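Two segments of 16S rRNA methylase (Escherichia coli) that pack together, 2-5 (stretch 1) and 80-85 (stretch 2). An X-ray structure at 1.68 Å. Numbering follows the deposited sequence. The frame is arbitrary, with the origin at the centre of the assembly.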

ATOM      1  N   LEU A   2       1.869   1.520  16.477  1.00 20.77           N
ATOM      2  CA  LEU A   2       0.535   2.157  16.658  1.00 19.90           C
ATOM      3  C   LEU A   2      -0.466   1.673  15.622  1.00 20.11           C
ATOM      4  O   LEU A   2      -0.216   1.767  14.419  1.00 17.73           O
ATOM      5  CB  LEU A   2       0.649   3.679  16.548  1.00 26.85           C
ATOM      6  CG  LEU A   2       1.374   4.447  17.653  1.00 31.58           C
ATOM      7  CD1 LEU A   2       1.461   5.918  17.266  1.00 32.14           C
ATOM      8  CD2 LEU A   2       0.631   4.280  18.972  1.00 32.02           C
ATOM      9  N   ILE A   3      -1.598   1.159  16.091  1.00 20.84           N
ATOM     10  CA  ILE A   3      -2.651   0.695  15.196  1.00 20.85           C
ATOM     11  C   ILE A   3      -3.978   1.288  15.647  1.00 21.72           C
ATOM     12  O   ILE A   3      -4.092   1.813  16.758  1.00 22.42           O
ATOM     13  CB  ILE A   3      -2.787  -0.842  15.203  1.00 17.60           C
ATOM     14  CG1 ILE A   3      -3.291  -1.318  16.567  1.00 17.50           C
ATOM     15  CG2 ILE A   3      -1.448  -1.483  14.865  1.00 18.56           C
ATOM     16  CD1 ILE A   3      -3.707  -2.774  16.594  1.00 18.59           C
ATOM     17  N   LEU A   4      -4.980   1.209  14.780  1.00 19.21           N
ATOM     18  CA  LEU A   4      -6.299   1.727  15.105  1.00 22.18           C
ATOM     19  C   LEU A   4      -7.271   0.623  15.488  1.00 23.78           C
ATOM     20  O   LEU A   4      -7.371  -0.396  14.807  1.00 26.85           O
ATOM     21  CB  LEU A   4      -6.894   2.490  13.920  1.00 22.06           C
ATOM     22  CG  LEU A   4      -6.393   3.896  13.601  1.00 22.53           C
ATOM     23  CD1 LEU A   4      -7.213   4.448  12.439  1.00 21.53           C
ATOM     24  CD2 LEU A   4      -6.543   4.798  14.820  1.00 21.23           C
ATOM     25  N   LYS A   5      -7.978   0.838  16.590  1.00 21.60           N
ATOM     26  CA  LYS A   5      -8.998  -0.087  17.058  1.00 22.23           C
ATOM     27  C   LYS A   5     -10.227   0.809  17.041  1.00 21.23           C
ATOM     28  O   LYS A   5     -10.532   1.485  18.021  1.00 20.04           O
ATOM     29  CB  LYS A   5      -8.696  -0.567  18.480  1.00 47.53           C
ATOM     30  CG  LYS A   5      -9.757  -1.501  19.050  1.00 52.37           C
ATOM     31  CD  LYS A   5      -9.337  -2.093  20.389  1.00 54.52           C
ATOM     32  CE  LYS A   5      -8.144  -3.028  20.235  1.00 56.36           C
ATOM     33  NZ  LYS A   5      -7.749  -3.662  21.524  1.00 57.43           N
ATOM     34  N   VAL A  80      -7.413  -7.619   8.545  1.00 18.30           N
ATOM     35  CA  VAL A  80      -6.990  -6.251   8.252  1.00 16.87           C
ATOM     36  C   VAL A  80      -6.559  -5.518   9.516  1.00 17.47           C
ATOM     37  O   VAL A  80      -7.175  -5.663  10.568  1.00 16.68           O
ATOM     38  CB  VAL A  80      -8.137  -5.419   7.610  1.00 16.14           C
ATOM     39  CG1 VAL A  80      -7.656  -3.997   7.313  1.00 16.29           C
ATOM     40  CG2 VAL A  80      -8.621  -6.087   6.348  1.00 18.51           C
ATOM     41  N   VAL A  81      -5.479  -4.752   9.409  1.00 16.96           N
ATOM     42  CA  VAL A  81      -5.010  -3.939  10.519  1.00 16.30           C
ATOM     43  C   VAL A  81      -4.526  -2.634   9.903  1.00 16.71           C
ATOM     44  O   VAL A  81      -3.934  -2.633   8.819  1.00 15.98           O
ATOM     45  CB  VAL A  81      -3.854  -4.603  11.312  1.00 17.93           C
ATOM     46  CG1 VAL A  81      -2.618  -4.749  10.441  1.00 21.19           C
ATOM     47  CG2 VAL A  81      -3.535  -3.763  12.549  1.00 21.19           C
ATOM     48  N   PHE A  82      -4.828  -1.526  10.572  1.00 15.39           N
ATOM     49  CA  PHE A  82      -4.420  -0.208  10.106  1.00 15.19           C
ATOM     50  C   PHE A  82      -3.333   0.316  11.027  1.00 15.58           C
ATOM     51  O   PHE A  82      -3.534   0.469  12.234  1.00 17.78           O
ATOM     52  CB  PHE A  82      -5.617   0.746  10.080  1.00 15.61           C
ATOM     53  CG  PHE A  82      -6.624   0.410   9.020  1.00 16.20           C
ATOM     54  CD1 PHE A  82      -6.231   0.309   7.687  1.00 13.59           C
ATOM     55  CD2 PHE A  82      -7.961   0.192   9.345  1.00 15.48           C
ATOM     56  CE1 PHE A  82      -7.160  -0.007   6.684  1.00 16.18           C
ATOM     57  CE2 PHE A  82      -8.897  -0.125   8.348  1.00 15.52           C
ATOM     58  CZ  PHE A  82      -8.489  -0.223   7.014  1.00 15.95           C
ATOM     59  N   VAL A  83      -2.175   0.572  10.433  1.00 14.43           N
ATOM     60  CA  VAL A  83      -1.002   1.053  11.143  1.00 13.34           C
ATOM     61  C   VAL A  83      -0.818   2.544  10.888  1.00 13.57           C
ATOM     62  O   VAL A  83      -0.841   2.993   9.743  1.00 13.92           O
ATOM     63  CB  VAL A  83       0.250   0.296  10.651  1.00 15.28           C
ATOM     64  CG1 VAL A  83       1.508   0.911  11.233  1.00 14.77           C
ATOM     65  CG2 VAL A  83       0.134  -1.176  11.025  1.00 15.76           C
ATOM     66  N   ILE A  84      -0.632   3.306  11.959  1.00 16.04           N
ATOM     67  CA  ILE A  84      -0.441   4.743  11.834  1.00 15.17           C
ATOM     68  C   ILE A  84       1.046   5.032  11.860  1.00 15.64           C
ATOM     69  O   ILE A  84       1.680   5.021  12.917  1.00 17.24           O
ATOM     70  CB  ILE A  84      -1.139   5.503  12.978  1.00 14.92           C
ATOM     71  CG1 ILE A  84      -2.620   5.104  13.036  1.00 14.52           C
ATOM     72  CG2 ILE A  84      -1.009   7.002  12.759  1.00 15.34           C
ATOM     73  CD1 ILE A  84      -3.370   5.253  11.714  1.00 15.48           C
ATOM     74  N   ALA A  85       1.598   5.267  10.675  1.00 15.22           N
ATOM     75  CA  ALA A  85       3.014   5.550  10.517  1.00 15.75           C
ATOM     76  C   ALA A  85       3.237   6.178   9.151  1.00 15.09           C
ATOM     77  O   ALA A  85       2.338   6.179   8.309  1.00 14.69           O
ATOM     78  CB  ALA A  85       3.821   4.257  10.631  1.00 16.28           C
TER
HETATM   79  O   HOH W   1       3.176   2.703  14.099  1.00 25.88           O
HETATM   80  O   HOH W   2      -6.687  -1.844  12.701  1.00 21.43           O

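Two backbone hydrogen bonds fix the register of the two stretches. Ile84 N donates to Leu2 O at 2.9 Å, with an N-H...O angle of 164°, close to linear. Leu4 N donates to Phe82 O at 3.0 Å, with a more bent angle of 148°. Together they bracket one beta bridge, Ile3 with Val83, whose CA atoms lie 4.4 Å apart. The acceptor carbonyls also receive CA-H...O contacts: Ile3 CA lies 3.1 Å from Phe82 O (angle at H 128°), and Val83 CA lies 3.4 Å from Leu2 O (138°). Each oxygen therefore meets one amide and one weaker, polarised C-H donor.

Beyond this bridge the pairing passes through water. Water 1 accepts from Leu2 N and donates to Ile84 O, both at 3.0 Å; water 2 accepts from Phe82 N at 2.8 Å and donates to Leu4 O at 2.6 Å. Each water thus relays a donor to an acceptor where the backbones do not bond directly. The strand directions fit such a short direct pairing: they differ by 122°, antiparallel in sense but strongly crossed, with a closest axial approach of 4.9 Å.

Apolar side chains pack around the bridge. Ile3 CG2 lies 3.9 Å from Val81 CG2 and 4.2 Å from Val83 CG2, so a single methyl contacts both valines. Leu4, whose CA-to-CB bond points toward the other stretch, brings CG within 3.8 Å of Ile84 CD1, while its CB lies 4.4 Å from Phe82 CB. The phenyl ring itself leads away from stretch 1. Leu2 CB and Ile84 CB, also 4.4 Å apart, extend the apolar contact. These are dispersion contacts between hydrocarbon groups, and the whole interface buries 336 Å², summed over both sides. Lys5, pointing away, takes no part.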